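Processed glycerol phosphate lipoteichoic acid synthase 2 (PDB 2W8D) is a lipoteichoic acid synthase of the sulfatase family in the alkaline phosphatase clan, whose C-terminal domain binds a magnesium ion. Local coordinates at residues G31-Y36 with L185-Y190. Numbering follows the deposited sequence.
Sequences GKNVIY and LPQPFY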
loop_
_atom_site.group_PDB
_atom_site.type_symbol
_atom_site.label_atom_id
_atom_site.label_comp_id
_atom_site.label_asym_id
_atom_site.label_seq_id
_atom_site.Cartn_x
_atom_site.Cartn_y
_atom_site.Cartn_z
ATOM N N GLY A 31 -20.197 -7.300 -1.885
ATOM C CA GLY A 31 -21.167 -6.207 -1.742
ATOM C C GLY A 31 -20.673 -5.023 -0.923
ATOM O O GLY A 31 -21.284 -3.937 -0.951
ATOM N N LYS A 32 -19.583 -5.235 -0.187
ATOM C CA LYS A 32 -19.070 -4.229 0.731
ATOM C C LYS A 32 -18.303 -3.072 0.098
ATOM O O LYS A 32 -17.698 -3.193 -0.982
ATOM C CB LYS A 32 -18.250 -4.880 1.861
ATOM C CG LYS A 32 -19.169 -5.144 3.103
ATOM C CD LYS A 32 -18.899 -6.428 3.778
ATOM C CE LYS A 32 -20.178 -6.943 4.429
ATOM N NZ LYS A 32 -19.848 -8.209 5.137
ATOM N N ASN A 33 -18.350 -1.936 0.780
ATOM C CA ASN A 33 -17.514 -0.833 0.445
ATOM C C ASN A 33 -16.035 -1.220 0.674
ATOM O O ASN A 33 -15.729 -2.185 1.397
ATOM C CB ASN A 33 -17.878 0.346 1.323
ATOM C CG ASN A 33 -19.327 0.727 1.203
ATOM O OD1 ASN A 33 -19.796 1.047 0.122
ATOM N ND2 ASN A 33 -20.048 0.701 2.315
ATOM N N VAL A 34 -15.136 -0.472 0.036
ATOM C CA VAL A 34 -13.732 -0.598 0.291
ATOM C C VAL A 34 -13.270 0.795 0.705
ATOM O O VAL A 34 -13.635 1.791 0.072
ATOM C CB VAL A 34 -12.944 -1.051 -0.997
ATOM C CG1 VAL A 34 -11.397 -1.083 -0.747
ATOM C CG2 VAL A 34 -13.474 -2.382 -1.539
ATOM N N ILE A 35 -12.464 0.850 1.769
ATOM C CA ILE A 35 -11.835 2.081 2.227
ATOM C C ILE A 35 -10.322 1.784 2.354
ATOM O O ILE A 35 -9.897 1.023 3.222
ATOM C CB ILE A 35 -12.427 2.522 3.605
ATOM C CG1 ILE A 35 -13.923 2.886 3.502
ATOM C CG2 ILE A 35 -11.628 3.675 4.202
ATOM C CD1 ILE A 35 -14.645 3.056 4.857
ATOM N N TYR A 36 -9.506 2.355 1.476
ATOM C CA TYR A 36 -8.078 2.191 1.620
ATOM C C TYR A 36 -7.572 3.365 2.430
ATOM O O TYR A 36 -8.052 4.495 2.251
ATOM C CB TYR A 36 -7.371 2.206 0.246
ATOM C CG TYR A 36 -7.229 0.896 -0.453
ATOM C CD1 TYR A 36 -8.232 0.407 -1.280
ATOM C CD2 TYR A 36 -6.042 0.174 -0.364
ATOM C CE1 TYR A 36 -8.081 -0.796 -1.985
ATOM C CE2 TYR A 36 -5.873 -1.036 -1.062
ATOM C CZ TYR A 36 -6.910 -1.508 -1.865
ATOM O OH TYR A 36 -6.747 -2.693 -2.540
ATOM N N LEU A 185 -21.446 9.625 -0.510
ATOM C CA LEU A 185 -21.132 8.767 -1.652
ATOM C C LEU A 185 -22.194 7.695 -1.870
ATOM O O LEU A 185 -22.528 6.944 -0.953
ATOM C CB LEU A 185 -19.756 8.117 -1.485
ATOM C CG LEU A 185 -18.515 8.735 -2.143
ATOM C CD1 LEU A 185 -18.456 10.249 -2.046
ATOM C CD2 LEU A 185 -17.221 8.108 -1.580
ATOM N N PRO A 186 -22.714 7.594 -3.105
ATOM C CA PRO A 186 -23.668 6.505 -3.344
ATOM C C PRO A 186 -22.938 5.164 -3.140
ATOM O O PRO A 186 -21.772 5.024 -3.504
ATOM C CB PRO A 186 -24.097 6.724 -4.792
ATOM C CG PRO A 186 -22.981 7.476 -5.400
ATOM C CD PRO A 186 -22.301 8.271 -4.343
ATOM N N GLN A 187 -23.620 4.217 -2.516
ATOM C CA GLN A 187 -23.042 2.943 -2.114
ATOM C C GLN A 187 -23.389 1.854 -3.129
ATOM O O GLN A 187 -24.479 1.877 -3.688
ATOM C CB GLN A 187 -23.564 2.582 -0.715
ATOM C CG GLN A 187 -22.760 3.268 0.404
ATOM C CD GLN A 187 -23.145 2.805 1.781
ATOM O OE1 GLN A 187 -23.142 1.607 2.077
ATOM N NE2 GLN A 187 -23.467 3.757 2.647
ATOM N N PRO A 188 -22.470 0.905 -3.388
ATOM C CA PRO A 188 -21.160 0.697 -2.759
ATOM C C PRO A 188 -20.107 1.657 -3.266
ATOM O O PRO A 188 -20.169 2.098 -4.406
ATOM C CB PRO A 188 -20.796 -0.722 -3.176
ATOM C CG PRO A 188 -21.512 -0.943 -4.472
ATOM C CD PRO A 188 -22.679 0.006 -4.542
ATOM N N PHE A 189 -19.127 1.973 -2.423
ATOM C CA PHE A 189 -18.057 2.871 -2.837
ATOM C C PHE A 189 -16.685 2.293 -2.586
ATOM O O PHE A 189 -16.494 1.499 -1.665
ATOM C CB PHE A 189 -18.198 4.246 -2.179
ATOM C CG PHE A 189 -18.137 4.215 -0.678
ATOM C CD1 PHE A 189 -16.959 3.893 -0.017
ATOM C CD2 PHE A 189 -19.248 4.514 0.075
ATOM C CE1 PHE A 189 -16.920 3.854 1.397
ATOM C CE2 PHE A 189 -19.208 4.491 1.461
ATOM C CZ PHE A 189 -18.057 4.163 2.116
ATOM N N TYR A 190 -15.718 2.716 -3.402
ATOM C CA TYR A 190 -14.327 2.321 -3.270
ATOM C C TYR A 190 -13.505 3.606 -3.122
ATOM O O TYR A 190 -13.516 4.445 -4.026
ATOM C CB TYR A 190 -13.927 1.578 -4.543
ATOM C CG TYR A 190 -12.440 1.255 -4.704
ATOM C CD1 TYR A 190 -11.509 2.234 -5.087
ATOM C CD2 TYR A 190 -12.003 -0.054 -4.548
ATOM C CE1 TYR A 190 -10.167 1.893 -5.263
ATOM C CE2 TYR A 190 -10.711 -0.402 -4.729
ATOM C CZ TYR A 190 -9.793 0.555 -5.061
ATOM O OH TYR A 190 -8.527 0.108 -5.220
HETATM O O HOH W 1 -7.363 -2.228 -4.888
#
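Val34 and Tyr190 pair as parallel neighbours where two strands begin, their CA atoms 4.6 Å apart, and Val34 N donates a nearly straight hydrogen bond of 2.9 Å to Phe189 O. One residue earlier, Phe189 N is taken by a side chain and not by a backbone carbonyl of 31-36: Asn33 OD1 accepts it at 2.8 Å, the N-H meeting a lone pair in the carbonyl plane. Asparagine suits this place because its amide offers an acceptor and a donor together. Chi1 of -57° sets Asn33 CG beside the backbone N, and the amide, turned by chi2, lies stacked over one face of the Phe189 ring, planes 10° apart; Asn33 CB adds a CH-pi contact to that ring. ND2 gives an almost linear bond of 3.2 Å to Gln187 OE1, although it stands above that acceptor's carbonyl plane. Pro188 follows a cis peptide bond, a geometry proline tolerates well, and its CB packs against Gly31 O. The paired strands, 33-39 and 189-194, are adjacent in the large mixed sheet of the alkaline phosphatase-like fold; strand 251-257 borders the first and strand 125-130 the second. Ile35, branched and apolar as befits a buried strand, sets CG1 against the edge of the Phe189 ring, 3.8 Å from CE1. Beta-branched Val34 suits the extended backbone and lays its methyl-bearing CB 3.8 Å from Tyr190 CD2. The tyrosines supply both rings and hydroxyls: the Tyr36 and Tyr190 rings meet obliquely, planes 54° apart, and one water joins Tyr36 OH (2.5 Å) to Tyr190 OH (2.6 Å).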